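Side-chain contacts in carbohydrate esterase family 2 (CE2) (Chaetomium olivicolor, PDB 4XVH), which is a putative acetyl xylan esterase of carbohydrate esterase family 2, probably removing acetyl groups from xylan, with a carbohydrate-binding beta-sandwich domain attached: residues A[82-85]-A[86-89]; A[137-140]-A[141-144]. All coordinates share one frame; numbering follows the deposited sequence.

Contact 1: residues A[82-85]-A[86-89]; sequences RSEP and AYGS. With PEU (2,5,8,11,14,17,20,23,26,29,32,35,38,41,44,47,50,53,56,59,62,65,68,71,74,77,80-heptacosaoxadooctacontan-82-ol), chain C.
The side chain of E84 leaves the backbone with CG between N and the carbonyl carbon (chi1 70°), while Y87 sets its CG anti to its own carbonyl carbon (chi1 -76°). Together these torsions bring the E84 side chain to the rim of the Y87 ring. E84 CG lies in the ring plane at the edge, 3.8 Å from Y87 CD2. Further out, E84 OE2 is 3.8 Å from Y87 CE2, and the carboxylate plane is turned 59° from the ring. The backbone makes a beta turn with P85 and A86 at its corners. Y87 N donates to E84 O at 3.1 Å, coming from above the carbonyl plane. A water ties the side chain to the turn: it donates to E84 OE1 and accepts from A86 N at 2.9 Å. E84 OE2 is hydrogen-bonded to S162. The turn lies in the crossing between strands 73-81 and 88-97, which belong to different sheets of the N-terminal jelly roll. It reaches the ligand pocket, which S118 and H306 of the esterase domain also line. There the polyether passes over one face of the tyrosine, with PEU OAK 3.8 Å from Y87 CZ and above the outer part of the ring. Y87 OH is hydrogen-bonded to N133 across the domain boundary. An alanine at Y87 would probably leave N133 without this hydroxyl partner and take away both the ring face under the polyether and the rim against which E84 CG rests. After the turn, G88 has an extended backbone at which a side chain would collide with the carbonyl O of Y87. G88 O takes a CH...O contact from P85 CA at 3.5 Å.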
loop_
_atom_site.group_PDB
_atom_site.type_symbol
_atom_site.label_atom_id
_atom_site.label_comp_id
_atom_site.label_asym_id
_atom_site.label_seq_id
_atom_site.Cartn_x
_atom_site.Cartn_y
_atom_site.Cartn_z
ATOM N N ARG A 82 0.598 7.448 -6.138
ATOM C CA ARG A 82 1.906 6.883 -5.816
ATOM C C ARG A 82 2.238 7.047 -4.324
ATOM O O ARG A 82 3.040 6.282 -3.770
ATOM C CB ARG A 82 3.005 7.602 -6.628
ATOM C CG ARG A 82 2.928 7.407 -8.133
ATOM C CD ARG A 82 3.640 8.523 -8.860
ATOM N NE ARG A 82 5.062 8.638 -8.531
ATOM C CZ ARG A 82 6.037 7.916 -9.105
ATOM N NH1 ARG A 82 5.765 7.019 -10.053
ATOM N NH2 ARG A 82 7.313 8.117 -8.756
ATOM N N SER A 83 1.665 8.092 -3.711
ATOM C CA SER A 83 2.117 8.589 -2.417
ATOM C C SER A 83 1.099 8.377 -1.307
ATOM O O SER A 83 0.060 7.732 -1.516
ATOM C CB SER A 83 2.462 10.091 -2.519
ATOM O OG SER A 83 1.351 10.832 -3.003
ATOM N N GLU A 84 1.362 8.948 -0.132
ATOM C CA GLU A 84 0.628 8.529 1.070
ATOM C C GLU A 84 -0.022 9.704 1.816
ATOM O O GLU A 84 0.333 10.862 1.599
ATOM C CB GLU A 84 1.581 7.772 2.010
ATOM C CG GLU A 84 2.639 8.716 2.638
ATOM C CD GLU A 84 3.571 7.977 3.586
ATOM O OE1 GLU A 84 3.080 7.492 4.644
ATOM O OE2 GLU A 84 4.777 7.866 3.249
ATOM N N PRO A 85 -0.972 9.404 2.706
ATOM C CA PRO A 85 -1.714 10.480 3.369
ATOM C C PRO A 85 -0.842 11.449 4.156
ATOM O O PRO A 85 -1.198 12.625 4.259
ATOM C CB PRO A 85 -2.663 9.735 4.323
ATOM C CG PRO A 85 -2.527 8.297 4.030
ATOM C CD PRO A 85 -1.577 8.079 2.918
ATOM N N ALA A 86 0.286 10.973 4.671
ATOM C CA ALA A 86 1.113 11.814 5.525
ATOM C C ALA A 86 1.599 13.052 4.779
ATOM O O ALA A 86 1.855 14.069 5.404
ATOM C CB ALA A 86 2.323 11.037 6.068
ATOM N N TYR A 87 1.730 12.957 3.453
ATOM C CA TYR A 87 2.243 14.077 2.661
ATOM C C TYR A 87 1.114 14.948 2.106
ATOM O O TYR A 87 1.309 16.133 1.853
ATOM C CB TYR A 87 3.128 13.578 1.511
ATOM C CG TYR A 87 4.509 13.136 1.960
ATOM C CD1 TYR A 87 5.542 14.057 2.128
ATOM C CD2 TYR A 87 4.769 11.794 2.256
ATOM C CE1 TYR A 87 6.799 13.650 2.559
ATOM C CE2 TYR A 87 6.036 11.380 2.684
ATOM C CZ TYR A 87 7.042 12.313 2.832
ATOM O OH TYR A 87 8.287 11.879 3.267
ATOM N N GLY A 88 -0.058 14.346 1.900
ATOM C CA GLY A 88 -1.242 15.098 1.476
ATOM C C GLY A 88 -2.284 14.177 0.878
ATOM O O GLY A 88 -2.140 12.961 0.938
ATOM N N SER A 89 -3.324 14.739 0.289
ATOM C CA SER A 89 -4.293 13.923 -0.435
ATOM C C SER A 89 -4.914 14.706 -1.601
ATOM O O SER A 89 -4.716 15.907 -1.714
ATOM C CB SER A 89 -5.377 13.411 0.514
ATOM O OG SER A 89 -6.092 14.486 1.073
HETATM C CAA PEU C . -0.188 17.757 5.344
HETATM O OAB PEU C . 1.108 17.736 5.969
HETATM C CAC PEU C . 1.065 18.134 7.394
HETATM C CAD PEU C . 2.381 18.187 8.258
HETATM O OAE PEU C . 3.368 19.118 7.753
HETATM C CAF PEU C . 3.889 18.774 6.430
HETATM C CAG PEU C . 4.859 17.598 6.223
HETATM O OAH PEU C . 4.466 16.297 6.685
HETATM C CAI PEU C . 5.415 15.283 6.249
HETATM C CAJ PEU C . 5.202 13.931 6.939
HETATM O OAK PEU C . 6.137 12.941 6.434
HETATM C CAL PEU C . 6.232 11.850 7.373
HETATM C CAM PEU C . 7.202 10.751 6.955
HETATM O OAN PEU C . 7.296 9.934 8.140
HETATM C CAO PEU C . 8.263 8.863 8.048
HETATM C CAP PEU C . 8.469 8.640 9.532
HETATM O OAQ PEU C . 9.353 7.686 10.170
HETATM C CAR PEU C . 10.767 7.682 9.798
HETATM C CAS PEU C . 11.246 7.035 8.474
HETATM O OAT PEU C . 11.007 5.574 8.393
HETATM C CAU PEU C . 9.614 5.139 8.432
HETATM C CAV PEU C . 9.490 3.602 8.368
HETATM O OAW PEU C . 8.146 3.059 8.365
HETATM O O HOH W 1 0.715 8.175 5.260
#

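Contact 2: residues A[137-140]-A[141-144]; sequences LEDN and PKTY
From D139 to T143 the backbone winds into a short 3-10 turn: K142 N donates to D139 O at 2.9 Å and T143 N to N140 O at 3.0 Å. The second carbonyl is gripped twice. T143 OG1 also donates to N140 O, at 2.7 Å and in the carbonyl plane, whereas T143 N comes from above that plane. A chi1 of 53° turns the hydroxyl back to this carbonyl, and T143 CG2 packs 3.8 Å from N140 CA. T143 is the N-cap residue of helix 144-151. That helix belongs to the beta-alpha-beta crossover between the parallel strands 111-116 and 155-160 of the SGNH hydrolase sheet. The N140 side chain crosses T143, with ND2 near its methyl and 3.7 Å from T143 OG1, too far to bond it. N140 ND2 is hydrogen-bonded to V121 O. D139 has its CG anti to the backbone N (chi1 -163°), and its carboxylate crosses the K142 chain at a slant, over CG and CD. D139 OD2 is 3.3 Å from K142 CD. K142 NZ runs on to 4.5 Å from D139 OD2, too far for a salt bridge. D139 OD1 rests 3.4 Å from P141 CD.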
loop_
_atom_site.group_PDB
_atom_site.type_symbol
_atom_site.label_atom_id
_atom_site.label_comp_id
_atom_site.label_asym_id
_atom_site.label_seq_id
_atom_site.Cartn_x
_atom_site.Cartn_y
_atom_site.Cartn_z
ATOM N N LEU A 137 8.780 11.014 -5.029
ATOM C CA LEU A 137 9.691 9.852 -5.064
ATOM C C LEU A 137 9.027 8.564 -4.583
ATOM O O LEU A 137 9.534 7.460 -4.813
ATOM C CB LEU A 137 10.943 10.124 -4.240
ATOM C CG LEU A 137 11.883 11.166 -4.895
ATOM C CD1 LEU A 137 13.136 11.401 -4.059
ATOM C CD2 LEU A 137 12.298 10.741 -6.319
ATOM N N GLU A 138 7.906 8.699 -3.878
ATOM C CA GLU A 138 7.159 7.523 -3.474
ATOM C C GLU A 138 6.567 6.868 -4.715
ATOM O O GLU A 138 6.201 7.563 -5.666
ATOM C CB GLU A 138 6.071 7.905 -2.457
ATOM C CG GLU A 138 6.684 8.498 -1.211
ATOM C CD GLU A 138 5.721 8.510 -0.054
ATOM O OE1 GLU A 138 4.518 8.739 -0.328
ATOM O OE2 GLU A 138 6.168 8.277 1.112
ATOM N N ASP A 139 6.434 5.546 -4.710
ATOM C CA ASP A 139 5.970 4.890 -5.928
ATOM C C ASP A 139 5.185 3.625 -5.585
ATOM O O ASP A 139 5.661 2.516 -5.811
ATOM C CB ASP A 139 7.167 4.557 -6.843
ATOM C CG ASP A 139 6.761 4.255 -8.284
ATOM O OD1 ASP A 139 5.579 3.924 -8.520
ATOM O OD2 ASP A 139 7.639 4.348 -9.199
ATOM N N ASN A 140 3.986 3.801 -5.026
ATOM C CA ASN A 140 3.204 2.654 -4.603
ATOM C C ASN A 140 2.996 1.651 -5.743
ATOM O O ASN A 140 2.999 0.464 -5.475
ATOM C CB ASN A 140 1.836 3.092 -4.024
ATOM C CG ASN A 140 1.052 1.913 -3.425
ATOM O OD1 ASN A 140 -0.002 1.514 -3.953
ATOM N ND2 ASN A 140 1.584 1.333 -2.326
ATOM N N PRO A 141 2.798 2.117 -7.007
ATOM C CA PRO A 141 2.555 1.119 -8.072
ATOM C C PRO A 141 3.745 0.179 -8.337
ATOM O O PRO A 141 3.576 -0.824 -9.077
ATOM C CB PRO A 141 2.271 1.974 -9.311
ATOM C CG PRO A 141 1.669 3.270 -8.768
ATOM C CD PRO A 141 2.426 3.491 -7.442
ATOM N N LYS A 142 4.918 0.493 -7.782
ATOM C CA LYS A 142 6.079 -0.383 -7.981
ATOM C C LYS A 142 6.420 -1.208 -6.746
ATOM O O LYS A 142 7.469 -1.858 -6.704
ATOM C CB LYS A 142 7.316 0.420 -8.384
ATOM C CG LYS A 142 7.218 0.962 -9.832
ATOM C CD LYS A 142 8.613 1.409 -10.349
ATOM C CE LYS A 142 8.556 1.777 -11.831
ATOM N NZ LYS A 142 9.933 2.164 -12.358
ATOM N N THR A 143 5.558 -1.175 -5.730
ATOM C CA THR A 143 5.861 -1.897 -4.483
ATOM C C THR A 143 5.646 -3.404 -4.637
ATOM O O THR A 143 4.892 -3.836 -5.498
ATOM C CB THR A 143 5.005 -1.411 -3.305
ATOM O OG1 THR A 143 3.608 -1.463 -3.664
ATOM C CG2 THR A 143 5.417 0.048 -2.908
ATOM N N TYR A 144 6.275 -4.186 -3.753
ATOM C CA TYR A 144 6.162 -5.648 -3.755
ATOM C C TYR A 144 4.679 -6.071 -3.703
ATOM O O TYR A 144 4.262 -6.997 -4.394
ATOM C CB TYR A 144 6.940 -6.256 -2.556
ATOM C CG TYR A 144 6.200 -5.994 -1.255
ATOM C CD1 TYR A 144 6.206 -4.720 -0.655
ATOM C CD2 TYR A 144 5.406 -6.986 -0.686
ATOM C CE1 TYR A 144 5.459 -4.462 0.504
ATOM C CE2 TYR A 144 4.673 -6.747 0.458
ATOM C CZ TYR A 144 4.704 -5.483 1.055
ATOM O OH TYR A 144 3.936 -5.279 2.194
#

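Overall arrangement
Both contacts are local turns and mostly buried, but they sit in different domains. Contact 1 belongs to the jelly roll and borders the ligand pocket, and a ring and a carboxylate carry it. Contact 2 belongs to the hydrolase domain and is built mainly on backbone carbonyls leading into a helix, with K142 at the exposed end. The two meet at the domain interface, their centres about 12 Å apart. R82 O probably accepts a hydrogen bond from N140 N at 2.9 Å. The carboxylates approach closely, E84 OE2 to E138 OE2 2.6 Å, perhaps sharing a proton, and S83 packs on E138. R82, salt-bridged to D126 and D45, has a further long, weak ion pair with D139.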